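Local coordinates for cystathionine gamma-synthase (Xanthomonas oryzae pv. oryzae KACC 10331, PDB 6LD9), which probably makes cystathionine for methionine biosynthesis using pyridoxal 5'-phosphate, and here holds cystathionine joined to that cofactor as an imine, at residues T84-G89 with D216-A221; P157-L162 with N185-P190; T207-N212 with A335-G340; S343-P348 with G369-S374. The protein carries 2 engineered substitutions. All coordinates share one frame; numbering follows the deposited sequence.

Contact 1 of 4, residues T84-G89 with D216-A221. With E9U ((2~{S})-4-[(2~{R})-2-azanyl-3-oxidanyl-3-oxidanylidene-propyl]sulfanyl-2-[(~{E})-[2-methyl-3-oxidanyl-5-(phosphonooxymethyl)pyridin-4-yl]methylideneamino]butanoic acid), chain G.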
# COMPACT_ATOMS: atom_id res chain seq x y z
N THR C 84 -3.95 -17.79 3.55
CA THR C 84 -4.86 -17.43 4.63
C THR C 84 -4.36 -16.17 5.31
O THR C 84 -3.21 -15.73 5.05
CB THR C 84 -4.92 -18.54 5.69
OG1 THR C 84 -3.62 -18.74 6.24
CG2 THR C 84 -5.44 -19.83 5.13
N SER C 85 -5.23 -15.56 6.12
CA SER C 85 -5.00 -14.23 6.72
C SER C 85 -3.94 -14.42 7.77
O SER C 85 -3.31 -13.43 8.11
CB SER C 85 -6.25 -13.65 7.37
OG SER C 85 -6.92 -14.68 8.16
N THR C 86 -3.86 -15.60 8.38
CA THR C 86 -2.80 -15.88 9.38
C THR C 86 -2.33 -17.33 9.28
O THR C 86 -3.06 -18.22 8.72
CB THR C 86 -3.27 -15.51 10.80
OG1 THR C 86 -4.14 -16.56 11.24
CG2 THR C 86 -4.03 -14.21 10.97
N GLY C 87 -1.21 -17.58 9.93
CA GLY C 87 -0.71 -18.92 10.21
C GLY C 87 -1.72 -19.74 10.98
O GLY C 87 -1.98 -20.88 10.57
N MET C 88 -2.26 -19.21 12.09
CA MET C 88 -3.24 -19.99 12.87
C MET C 88 -4.40 -20.26 11.94
O MET C 88 -4.99 -21.32 12.03
CB MET C 88 -3.75 -19.23 14.09
CG MET C 88 -2.75 -19.19 15.25
SD MET C 88 -1.97 -20.77 15.63
CE MET C 88 -3.45 -21.77 15.74
N GLY C 89 -4.69 -19.32 11.04
CA GLY C 89 -5.81 -19.54 10.12
C GLY C 89 -5.55 -20.70 9.18
O GLY C 89 -6.50 -21.32 8.78
N ASP C 216 6.19 -7.54 8.53
CA ASP C 216 5.18 -6.49 8.23
C ASP C 216 3.98 -7.10 7.49
O ASP C 216 3.26 -6.35 6.81
CB ASP C 216 5.83 -5.33 7.46
CG ASP C 216 6.48 -5.73 6.13
OD1 ASP C 216 6.38 -6.94 5.72
OD2 ASP C 216 7.12 -4.81 5.47
N VAL C 217 3.77 -8.40 7.66
CA VAL C 217 2.61 -9.17 7.15
C VAL C 217 2.33 -10.30 8.13
O VAL C 217 3.23 -11.05 8.39
CB VAL C 217 2.87 -9.78 5.76
CG1 VAL C 217 1.70 -10.67 5.42
CG2 VAL C 217 3.13 -8.75 4.65
N VAL C 218 1.11 -10.49 8.56
CA VAL C 218 0.72 -11.78 9.15
C VAL C 218 -0.01 -12.55 8.06
O VAL C 218 -0.82 -11.94 7.30
CB VAL C 218 -0.11 -11.57 10.42
CG1 VAL C 218 -0.49 -12.90 11.06
CG2 VAL C 218 0.65 -10.73 11.43
N GLY C 219 0.30 -13.83 7.92
CA GLY C 219 -0.18 -14.68 6.82
C GLY C 219 0.05 -16.17 7.08
O GLY C 219 0.94 -16.53 7.87
N GLY C 220 -0.69 -17.02 6.36
CA GLY C 220 -0.48 -18.46 6.37
C GLY C 220 -0.61 -19.02 4.99
O GLY C 220 -1.07 -18.30 4.12
N ALA C 221 -0.14 -20.25 4.78
CA ALA C 221 -0.29 -20.98 3.52
C ALA C 221 -0.42 -22.46 3.87
O ALA C 221 0.10 -22.92 4.87
CB ALA C 221 0.90 -20.73 2.69
N1 E9U G . 3.15 -22.25 13.54
C2 E9U G . 4.33 -21.97 14.22
C3 E9U G . 4.56 -20.68 14.87
N E9U G . 4.77 -18.17 16.18
CA E9U G . 5.05 -16.85 16.80
C E9U G . 6.26 -17.04 17.67
O E9U G . 6.50 -18.22 18.10
CB E9U G . 3.79 -16.39 17.55
CG E9U G . 4.01 -15.36 18.57
SD E9U G . 2.93 -15.51 19.96
CE E9U G . 1.33 -14.79 19.66
CZ E9U G . 0.31 -14.04 20.57
CH E9U G . -0.88 -14.91 20.76
NH E9U G . 0.70 -13.27 21.77
C2A E9U G . 5.43 -23.00 14.27
C4 E9U G . 3.50 -19.69 14.80
C4A E9U G . 3.70 -18.40 15.48
C5 E9U G . 2.31 -20.08 14.03
C5A E9U G . 1.15 -19.18 13.84
C6 E9U G . 2.21 -21.36 13.43
O1P E9U G . 1.23 -15.99 14.03
O2P E9U G . 1.08 -16.23 11.51
O3 E9U G . 5.67 -20.43 15.55
O3P E9U G . -0.81 -16.98 12.90
O4P E9U G . 1.37 -18.27 12.75
OT E9U G . 6.96 -16.03 17.99
OX1 E9U G . -1.56 -14.90 21.76
OX2 E9U G . -1.24 -15.63 19.84
P E9U G . 0.68 -16.76 12.85

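Contact 2 of 4, residues P157-L162 with N185-P190. With E9U ((2~{S})-4-[(2~{R})-2-azanyl-3-oxidanyl-3-oxidanylidene-propyl]sulfanyl-2-[(~{E})-[2-methyl-3-oxidanyl-5-(phosphonooxymethyl)pyridin-4-yl]methylideneamino]butanoic acid), chain G.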
# COMPACT_ATOMS: atom_id res chain seq x y z
N PRO C 157 11.56 -28.40 12.83
CA PRO C 157 11.94 -28.46 14.23
C PRO C 157 10.92 -27.69 15.09
O PRO C 157 10.36 -26.73 14.63
CB PRO C 157 13.24 -27.64 14.34
CG PRO C 157 13.73 -27.56 12.93
CD PRO C 157 12.52 -27.63 12.04
N SER C 158 10.78 -28.11 16.34
CA SER C 158 9.71 -27.67 17.25
C SER C 158 10.06 -26.28 17.86
O SER C 158 11.22 -25.94 18.00
CB SER C 158 9.46 -28.75 18.30
OG SER C 158 10.48 -28.83 19.31
N ASN C 159 9.05 -25.52 18.22
CA ASN C 159 9.16 -24.16 18.78
C ASN C 159 8.83 -24.28 20.25
O ASN C 159 7.67 -24.49 20.54
CB ASN C 159 8.16 -23.27 18.04
CG ASN C 159 8.04 -21.86 18.57
OD1 ASN C 159 7.19 -21.11 18.01
ND2 ASN C 159 8.87 -21.47 19.55
N PRO C 160 9.73 -24.01 21.22
CA PRO C 160 11.05 -23.41 20.98
C PRO C 160 12.29 -24.23 21.37
O PRO C 160 13.36 -23.67 21.42
CB PRO C 160 10.96 -22.31 22.04
CG PRO C 160 10.48 -23.11 23.27
CD PRO C 160 9.43 -24.04 22.67
N LEU C 161 12.15 -25.53 21.58
CA LEU C 161 13.30 -26.40 21.96
C LEU C 161 14.01 -27.10 20.77
O LEU C 161 14.99 -27.80 21.01
CB LEU C 161 12.75 -27.40 22.95
CG LEU C 161 12.51 -26.76 24.31
CD1 LEU C 161 11.52 -27.58 25.10
CD2 LEU C 161 13.85 -26.59 25.05
N LEU C 162 13.58 -26.85 19.54
CA LEU C 162 14.20 -27.35 18.29
C LEU C 162 14.32 -28.89 18.31
O LEU C 162 15.33 -29.41 17.89
CB LEU C 162 15.56 -26.67 18.13
CG LEU C 162 15.58 -25.20 17.73
CD1 LEU C 162 14.82 -24.96 16.46
CD2 LEU C 162 15.04 -24.30 18.80
N ASN C 185 5.86 -26.34 8.81
CA ASN C 185 7.25 -26.21 8.28
C ASN C 185 7.69 -24.75 8.41
O ASN C 185 8.56 -24.32 7.65
CB ASN C 185 7.29 -26.74 6.84
CG ASN C 185 8.68 -26.83 6.24
OD1 ASN C 185 8.87 -26.62 5.03
ND2 ASN C 185 9.62 -27.17 7.09
N THR C 186 7.13 -24.03 9.37
CA THR C 186 7.38 -22.59 9.55
C THR C 186 8.87 -22.34 9.78
O THR C 186 9.41 -21.33 9.30
CB THR C 186 6.55 -22.05 10.74
OG1 THR C 186 5.18 -22.11 10.37
CG2 THR C 186 6.89 -20.62 11.15
N PHE C 187 9.41 -23.03 10.75
CA PHE C 187 10.77 -22.80 11.28
C PHE C 187 11.87 -22.97 10.25
O PHE C 187 12.86 -22.29 10.39
CB PHE C 187 11.03 -23.72 12.44
CG PHE C 187 10.88 -23.03 13.76
CD1 PHE C 187 9.81 -22.14 13.95
CD2 PHE C 187 11.75 -23.32 14.81
CE1 PHE C 187 9.67 -21.51 15.17
CE2 PHE C 187 11.61 -22.65 16.02
CZ PHE C 187 10.58 -21.74 16.20
N LEU C 188 11.69 -23.77 9.20
CA LEU C 188 12.79 -23.89 8.21
C LEU C 188 12.47 -23.24 6.88
O LEU C 188 13.44 -22.90 6.18
CB LEU C 188 13.10 -25.36 8.04
CG LEU C 188 13.82 -25.99 9.23
CD1 LEU C 188 14.05 -27.49 9.02
CD2 LEU C 188 15.15 -25.31 9.44
N SER C 189 11.19 -23.11 6.52
CA SER C 189 10.71 -22.66 5.19
C SER C 189 10.89 -23.75 4.14
O SER C 189 11.68 -24.67 4.29
CB SER C 189 11.43 -21.39 4.74
OG SER C 189 12.48 -21.69 3.82
N PRO C 190 10.30 -23.60 2.95
CA PRO C 190 10.50 -24.56 1.89
C PRO C 190 11.93 -24.59 1.35
O PRO C 190 12.29 -25.51 0.70
CB PRO C 190 9.58 -24.08 0.78
CG PRO C 190 8.57 -23.23 1.50
CD PRO C 190 9.36 -22.54 2.59
N1 E9U G . 3.15 -22.25 13.54
C2 E9U G . 4.33 -21.97 14.22
C3 E9U G . 4.56 -20.68 14.87
N E9U G . 4.77 -18.17 16.18
CA E9U G . 5.05 -16.85 16.80
C E9U G . 6.26 -17.04 17.67
O E9U G . 6.50 -18.22 18.10
CB E9U G . 3.79 -16.39 17.55
CG E9U G . 4.01 -15.36 18.57
SD E9U G . 2.93 -15.51 19.96
CE E9U G . 1.33 -14.79 19.66
CZ E9U G . 0.31 -14.04 20.57
CH E9U G . -0.88 -14.91 20.76
NH E9U G . 0.70 -13.27 21.77
C2A E9U G . 5.43 -23.00 14.27
C4 E9U G . 3.50 -19.69 14.80
C4A E9U G . 3.70 -18.40 15.48
C5 E9U G . 2.31 -20.08 14.03
C5A E9U G . 1.15 -19.18 13.84
C6 E9U G . 2.21 -21.36 13.43
O1P E9U G . 1.23 -15.99 14.03
O2P E9U G . 1.08 -16.23 11.51
O3 E9U G . 5.67 -20.43 15.55
O3P E9U G . -0.81 -16.98 12.90
O4P E9U G . 1.37 -18.27 12.75
OT E9U G . 6.96 -16.03 17.99
OX1 E9U G . -1.56 -14.90 21.76
OX2 E9U G . -1.24 -15.63 19.84
P E9U G . 0.68 -16.76 12.85

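Contact 3 of 4, residues T207-N212 with A335-G340. With E9U ((2~{S})-4-[(2~{R})-2-azanyl-3-oxidanyl-3-oxidanylidene-propyl]sulfanyl-2-[(~{E})-[2-methyl-3-oxidanyl-5-(phosphonooxymethyl)pyridin-4-yl]methylideneamino]butanoic acid), chain G.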
# COMPACT_ATOMS: atom_id res chain seq x y z
N THR C 207 3.45 -17.66 6.98
CA THR C 207 4.26 -16.83 6.07
C THR C 207 4.77 -15.56 6.78
O THR C 207 5.60 -14.85 6.21
CB THR C 207 3.47 -16.42 4.84
OG1 THR C 207 2.33 -15.71 5.30
CG2 THR C 207 3.13 -17.64 4.02
N THR C 208 4.24 -15.31 7.98
CA THR C 208 4.65 -14.18 8.84
C THR C 208 6.17 -14.24 9.10
O THR C 208 6.81 -13.21 9.34
CB THR C 208 3.86 -14.27 10.14
OG1 THR C 208 2.46 -14.45 9.87
CG2 THR C 208 4.05 -13.06 11.01
N LYS C 209 6.75 -15.45 9.03
CA LYS C 209 8.11 -15.72 9.53
C LYS C 209 9.05 -15.58 8.32
O LYS C 209 9.11 -14.45 7.72
CB LYS C 209 8.02 -17.01 10.35
CG LYS C 209 6.96 -17.07 11.50
CD LYS C 209 6.72 -15.72 12.14
CE LYS C 209 5.94 -15.53 13.45
NZ LYS C 209 4.93 -16.57 13.63
N TYR C 210 9.85 -16.58 7.99
CA TYR C 210 10.88 -16.45 6.91
C TYR C 210 10.34 -16.16 5.52
O TYR C 210 10.99 -15.49 4.75
CB TYR C 210 11.73 -17.71 6.81
CG TYR C 210 12.56 -17.93 8.06
CD1 TYR C 210 13.72 -17.23 8.25
CD2 TYR C 210 12.17 -18.82 9.02
CE1 TYR C 210 14.49 -17.40 9.38
CE2 TYR C 210 12.95 -19.02 10.14
CZ TYR C 210 14.14 -18.33 10.34
OH TYR C 210 14.90 -18.53 11.50
N ILE C 211 9.21 -16.67 5.14
CA ILE C 211 8.74 -16.48 3.75
C ILE C 211 8.56 -14.98 3.50
O ILE C 211 9.13 -14.45 2.54
CB ILE C 211 7.48 -17.29 3.50
CG1 ILE C 211 7.79 -18.78 3.48
CG2 ILE C 211 6.82 -16.86 2.22
CD1 ILE C 211 6.59 -19.66 3.52
N ASN C 212 7.86 -14.27 4.37
CA ASN C 212 7.73 -12.81 4.17
C ASN C 212 9.06 -12.13 4.54
O ASN C 212 9.52 -11.24 3.84
CB ASN C 212 6.64 -12.19 5.03
CG ASN C 212 6.61 -10.68 4.82
OD1 ASN C 212 6.82 -9.94 5.78
ND2 ASN C 212 6.44 -10.23 3.56
N ALA C 335 10.73 -9.26 21.73
CA ALA C 335 9.46 -9.25 21.00
C ALA C 335 9.13 -10.67 20.57
O ALA C 335 10.03 -11.46 20.45
CB ALA C 335 9.55 -8.35 19.81
N GLU C 336 7.88 -10.91 20.24
CA GLU C 336 7.40 -12.19 19.63
C GLU C 336 7.71 -12.20 18.13
O GLU C 336 8.21 -11.20 17.60
CB GLU C 336 5.91 -12.37 19.95
CG GLU C 336 5.65 -12.43 21.48
CD GLU C 336 4.20 -12.43 21.97
OE1 GLU C 336 3.98 -12.95 23.10
OE2 GLU C 336 3.31 -11.88 21.27
N SER C 337 7.38 -13.30 17.48
CA SER C 337 7.64 -13.61 16.05
C SER C 337 9.13 -13.99 15.88
O SER C 337 9.91 -14.05 16.85
CB SER C 337 7.21 -12.46 15.18
OG SER C 337 7.02 -12.83 13.81
N LEU C 338 9.49 -14.28 14.64
CA LEU C 338 10.81 -14.85 14.25
C LEU C 338 10.79 -14.79 12.72
O LEU C 338 9.69 -14.58 12.10
CB LEU C 338 10.92 -16.28 14.74
CG LEU C 338 9.78 -17.20 14.24
CD1 LEU C 338 10.24 -18.26 13.26
CD2 LEU C 338 9.06 -17.88 15.39
N GLY C 339 11.96 -15.00 12.13
CA GLY C 339 12.12 -15.21 10.67
C GLY C 339 12.34 -13.90 10.00
O GLY C 339 12.37 -13.87 8.78
N GLY C 340 12.45 -12.85 10.76
CA GLY C 340 12.70 -11.54 10.16
C GLY C 340 14.18 -11.32 9.87
O GLY C 340 15.06 -11.92 10.54
N1 E9U G . 3.15 -22.25 13.54
C2 E9U G . 4.33 -21.97 14.22
C3 E9U G . 4.56 -20.68 14.87
N E9U G . 4.77 -18.17 16.18
CA E9U G . 5.05 -16.85 16.80
C E9U G . 6.26 -17.04 17.67
O E9U G . 6.50 -18.22 18.10
CB E9U G . 3.79 -16.39 17.55
CG E9U G . 4.01 -15.36 18.57
SD E9U G . 2.93 -15.51 19.96
CE E9U G . 1.33 -14.79 19.66
CZ E9U G . 0.31 -14.04 20.57
CH E9U G . -0.88 -14.91 20.76
NH E9U G . 0.70 -13.27 21.77
C2A E9U G . 5.43 -23.00 14.27
C4 E9U G . 3.50 -19.69 14.80
C4A E9U G . 3.70 -18.40 15.48
C5 E9U G . 2.31 -20.08 14.03
C5A E9U G . 1.15 -19.18 13.84
C6 E9U G . 2.21 -21.36 13.43
O1P E9U G . 1.23 -15.99 14.03
O2P E9U G . 1.08 -16.23 11.51
O3 E9U G . 5.67 -20.43 15.55
O3P E9U G . -0.81 -16.98 12.90
O4P E9U G . 1.37 -18.27 12.75
OT E9U G . 6.96 -16.03 17.99
OX1 E9U G . -1.56 -14.90 21.76
OX2 E9U G . -1.24 -15.63 19.84
P E9U G . 0.68 -16.76 12.85
O HOH W 1 7.82 -11.52 11.73

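Contact 4 of 4, residues S343-P348 with G369-S374. With E9U ((2~{S})-4-[(2~{R})-2-azanyl-3-oxidanyl-3-oxidanylidene-propyl]sulfanyl-2-[(~{E})-[2-methyl-3-oxidanyl-5-(phosphonooxymethyl)pyridin-4-yl]methylideneamino]butanoic acid), chain G.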
# COMPACT_ATOMS: atom_id res chain seq x y z
N SER C 343 17.05 -9.24 14.10
CA SER C 343 17.29 -10.22 15.20
C SER C 343 16.35 -9.95 16.38
O SER C 343 16.17 -8.77 16.78
CB SER C 343 18.74 -10.21 15.60
OG SER C 343 19.50 -10.80 14.55
N LEU C 344 15.83 -11.02 16.96
CA LEU C 344 14.81 -10.94 18.03
C LEU C 344 15.19 -11.90 19.16
O LEU C 344 15.84 -12.93 18.94
CB LEU C 344 13.48 -11.38 17.47
CG LEU C 344 12.90 -10.55 16.34
CD1 LEU C 344 11.66 -11.23 15.75
CD2 LEU C 344 12.53 -9.16 16.81
N ILE C 345 14.72 -11.58 20.35
CA ILE C 345 14.82 -12.47 21.53
C ILE C 345 13.44 -12.55 22.16
O ILE C 345 12.72 -11.54 22.19
CB ILE C 345 15.93 -11.97 22.46
CG1 ILE C 345 16.15 -12.94 23.60
CG2 ILE C 345 15.63 -10.59 22.99
CD1 ILE C 345 17.41 -12.62 24.39
N ALA C 346 13.10 -13.73 22.66
CA ALA C 346 11.79 -13.99 23.31
C ALA C 346 12.02 -14.87 24.54
O ALA C 346 13.03 -15.62 24.56
CB ALA C 346 10.81 -14.60 22.34
N HIS C 347 11.21 -14.62 25.57
CA HIS C 347 11.01 -15.46 26.80
C HIS C 347 9.69 -16.23 26.68
O HIS C 347 8.63 -15.69 27.03
CB HIS C 347 11.00 -14.60 28.06
CG HIS C 347 10.84 -15.37 29.33
ND1 HIS C 347 9.66 -15.33 30.06
CD2 HIS C 347 11.72 -16.11 30.04
CE1 HIS C 347 9.82 -16.07 31.14
NE2 HIS C 347 11.07 -16.54 31.14
N PRO C 348 9.73 -17.46 26.11
CA PRO C 348 8.52 -18.19 25.75
C PRO C 348 7.48 -18.42 26.85
O PRO C 348 6.24 -18.35 26.58
CB PRO C 348 9.06 -19.55 25.30
CG PRO C 348 10.41 -19.19 24.71
CD PRO C 348 10.96 -18.15 25.66
N GLY C 369 13.36 -20.41 32.51
CA GLY C 369 14.61 -19.65 32.22
C GLY C 369 15.00 -19.69 30.73
O GLY C 369 16.11 -19.32 30.36
N LEU C 370 14.15 -20.23 29.87
CA LEU C 370 14.51 -20.40 28.44
C LEU C 370 14.35 -19.05 27.71
O LEU C 370 13.28 -18.37 27.85
CB LEU C 370 13.66 -21.53 27.84
CG LEU C 370 14.05 -21.99 26.44
CD1 LEU C 370 15.32 -22.80 26.49
CD2 LEU C 370 12.90 -22.76 25.75
N LEU C 371 15.43 -18.68 27.00
CA LEU C 371 15.51 -17.59 25.98
C LEU C 371 15.66 -18.20 24.58
O LEU C 371 16.37 -19.18 24.43
CB LEU C 371 16.71 -16.73 26.34
CG LEU C 371 16.58 -16.01 27.67
CD1 LEU C 371 17.81 -15.17 27.93
CD2 LEU C 371 15.31 -15.17 27.66
N ARG C 372 14.92 -17.65 23.63
CA ARG C 372 14.83 -18.06 22.22
C ARG C 372 15.38 -16.92 21.35
O ARG C 372 14.87 -15.81 21.41
CB ARG C 372 13.36 -18.33 21.90
CG ARG C 372 13.18 -19.07 20.60
CD ARG C 372 11.77 -19.16 20.12
NE ARG C 372 11.28 -17.87 19.71
CZ ARG C 372 10.03 -17.64 19.33
NH1 ARG C 372 9.14 -18.60 19.29
NH2 ARG C 372 9.66 -16.43 18.94
N LEU C 373 16.35 -17.20 20.49
CA LEU C 373 16.88 -16.23 19.52
C LEU C 373 16.35 -16.54 18.14
O LEU C 373 16.31 -17.70 17.78
CB LEU C 373 18.40 -16.31 19.51
CG LEU C 373 19.02 -16.11 20.87
CD1 LEU C 373 20.49 -16.32 20.75
CD2 LEU C 373 18.70 -14.73 21.42
N SER C 374 15.85 -15.51 17.48
CA SER C 374 15.65 -15.50 16.03
C SER C 374 16.83 -14.71 15.49
O SER C 374 16.88 -13.45 15.73
CB SER C 374 14.31 -14.95 15.61
OG SER C 374 14.18 -14.94 14.17
N1 E9U G . 3.15 -22.25 13.54
C2 E9U G . 4.33 -21.97 14.22
C3 E9U G . 4.56 -20.68 14.87
N E9U G . 4.77 -18.17 16.18
CA E9U G . 5.05 -16.85 16.80
C E9U G . 6.26 -17.04 17.67
O E9U G . 6.50 -18.22 18.10
CB E9U G . 3.79 -16.39 17.55
CG E9U G . 4.01 -15.36 18.57
SD E9U G . 2.93 -15.51 19.96
CE E9U G . 1.33 -14.79 19.66
CZ E9U G . 0.31 -14.04 20.57
CH E9U G . -0.88 -14.91 20.76
NH E9U G . 0.70 -13.27 21.77
C2A E9U G . 5.43 -23.00 14.27
C4 E9U G . 3.50 -19.69 14.80
C4A E9U G . 3.70 -18.40 15.48
C5 E9U G . 2.31 -20.08 14.03
C5A E9U G . 1.15 -19.18 13.84
C6 E9U G . 2.21 -21.36 13.43
O1P E9U G . 1.23 -15.99 14.03
O2P E9U G . 1.08 -16.23 11.51
O3 E9U G . 5.67 -20.43 15.55
O3P E9U G . -0.81 -16.98 12.90
O4P E9U G . 1.37 -18.27 12.75
OT E9U G . 6.96 -16.03 17.99
OX1 E9U G . -1.56 -14.90 21.76
OX2 E9U G . -1.24 -15.63 19.84
P E9U G . 0.68 -16.76 12.85

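Contact 1 of 4, residues T84-G89 with D216-A221
Thr84 ends strand 80-84 and pairs with Gly220 of strand 220-224. It is an antiparallel hydrogen-bonded pair. Thr84 N donates to Gly220 O at 3.0 Å, and Gly220 N returns a bond to Thr84 O at 3.1 Å. The Thr84 hydroxyl stands between its own N and carbonyl carbon (chi1 60°). From there OG1 lies against Gly220 CA, 3.2 Å away. OG1 also donates to Thr86 O at 2.6 Å, reaching that oxygen from above the carbonyl plane. The bond pins the turn between strand and helix. Ser85 turns its side chain away from 216-221, and its OG bonds to Gly241 O of the second subunit. The seven-stranded sheet with strand 80-84 at its margin is that of fold type I pyridoxal-phosphate enzymes. The turn after this strand builds their phosphate cup. At Thr86 the backbone passes close over the Gly219-Gly220 peptide. Its methyl CG2 meets Val218 CG1 at 3.8 Å, the two side chains lying side by side and pointing the same way. Thr86 is the N-cap of helix 87-98; its OG1 accepts from Gly89 N at 2.8 Å. It also bonds to Gly241 O of the second subunit. Gly87 N, the first amide of the helix, donates to the phosphate oxygen O2P of E9U at 3.1 Å. Val218 CG1 borders the same oxygen. Met88 N bonds to O3P of E9U at 2.8 Å (155° at the hydrogen). The helix start would probably stabilise the phosphate charge. The Met88 side chain bends at chi2 and chi3, which brings CG and SD beside C5A of the cofactor.

Contact 2 of 4, residues P157-L162 with N185-P190
The Phe187 ring is met at its edge by Leu162 CD1, which lies near the ring plane and 3.9 Å from Phe187 CD2. Other groups reach the ring obliquely: the backbone oxygens of Pro157 and Ser158, Asn159 CB, and O3 of E9U. Asn159 CB comes closest, 3.4 Å from Phe187 CZ. The Asn159 and Phe187 side chains cross at about a right angle, with the amide plane 33° from the ring plane. Both segments are loops that follow parallel strands of a beta-alpha-beta crossover, in which helix 167-176 connects the neighbouring parallel strands 151-155 and 180-184. Such loops line the cofactor site in fold type I pyridoxal-phosphate enzymes. Asn159 points its CG anti to the backbone N (chi1 175°), which carries the amide beyond Phe187 to E9U. Thr186 lies against one face of the E9U pyridine ring, on its N1 and C2 side, with CB 3.8 Å from the methyl C2A of E9U. Its hydroxyl is held by Asp184 and by Ser206 N. Cis peptides precede both Pro157 and Pro160. Leu162 N bonds back to Ser158 O and closes the turn. Next to the Phe187 contact, the Leu188 side chain crosses Pro157 at about a right angle. Leu188 CD1 touches Pro157 CD at 3.4 Å.

Contact 3 of 4, residues T207-N212 with A335-G340
Lys209 starts with CG anti to its carbonyl carbon (chi1 -54°) and then bends at chi2 and chi4. This path takes it along Ser337 and Leu338 toward the imine of E9U. Lys209 is the predicted cofactor-bearing lysine of this fold type I enzyme. It is not attached here, since the imine is made with cystathionine. Leu338 CG sits between the backbone N and the carbonyl carbon (chi1 56°). One branch, CD1, packs on Lys209 CB and CG, while CD2 turns to the carboxylate carbon of E9U. The two side chains cross at about a right angle. Lys209 CD also lies 3.2 Å from Leu338 O. Ser337 OG lies beside the lysine chain, 3.4 Å from Lys209 CD. A water joins the segments there, donating to Thr208 O at 3.1 Å and lying 2.6 Å from Ser337 OG. The ligand is gripped from both segments. Thr208 OG1 donates to phosphate oxygen O2P of E9U at 2.8 Å, and Ser337 N donates to OT of E9U at 2.8 Å. Glu336 OE2 accepts from the distal amino group NH of E9U, with Asp56 of the second subunit nearby. Farther from the ligand, Gly339 lies over one face of Tyr210, a CH-pi contact. Gly339 CA is 3.5 Å from the centroid of the Tyr210 ring and 12° off the normal.

Contact 4 of 4, residues S343-P348 with G369-S374
Arg372 reaches from its strand past Ala346 to the carboxylate next to the imine of E9U. Each terminal nitrogen gives one bond to this carboxylate: Arg372 NH1 to O of E9U at 2.9 Å and Arg372 NH2 to OT of E9U at 2.9 Å. The second is nearly straight, 176° at the hydrogen. The carboxylate carbon lies in the guanidinium plane, at its edge. This paired grip fixes how the carboxylate is turned. An arginine holding this carboxylate is a hallmark of fold type I pyridoxal-phosphate enzymes, and here it stands on the smaller, five-stranded sheet. The Arg372 chain leaves with CG anti to the backbone N and bends at chi3 (69°) toward the ligand. Ala346 CB lies obliquely to the guanidinium, 4.0 Å from Arg372 NH2. Pro348 CG packs on Arg372 CB nearby. Behind this shell, strands 344-346 and 370-374 run antiparallel. Ala346 and Arg372 form a hydrogen-bonded pair, with Arg372 N to Ala346 O at 2.9 Å and Ala346 N to Arg372 O at 3.0 Å. Leu344 and Ser374 pair likewise. Ser374 OG accepts from Gly339 N. Ile345 and Leu373 lie on the other face of the sheet, side by side and pointing the same way. Ile345 CG1 meets Leu373 CD2 at 3.8 Å, and Phe325 of helix 318-326 packs on Ile345. At the far end His347 bonds through ND1 to Ser350 and through NE2 to Asp368 O. Next to it Pro348 CD rests 3.2 Å from Leu370 O.

In the fold
From the N terminus, contact 1 closes a long loop of 126 residues, joining the start of helix 87-98 to strand 220-224. Contact 2 is nested inside it. It closes a loop of 22 residues that carries helix 167-176, and joins two loops at the C-terminal ends of neighbouring parallel strands of the large sheet. Contact 3 crosses contact 1: its first segment, 207-212, precedes 216-221, and its second, 335-340, lies 122 residues further on. It ties the large sheet to the smaller one. Contact 4 follows in series and closes a short loop within the smaller sheet. Contact 3 touches all the others, and contact 2 also touches contact 4. All four reach E9U, which residues of the second subunit also contact.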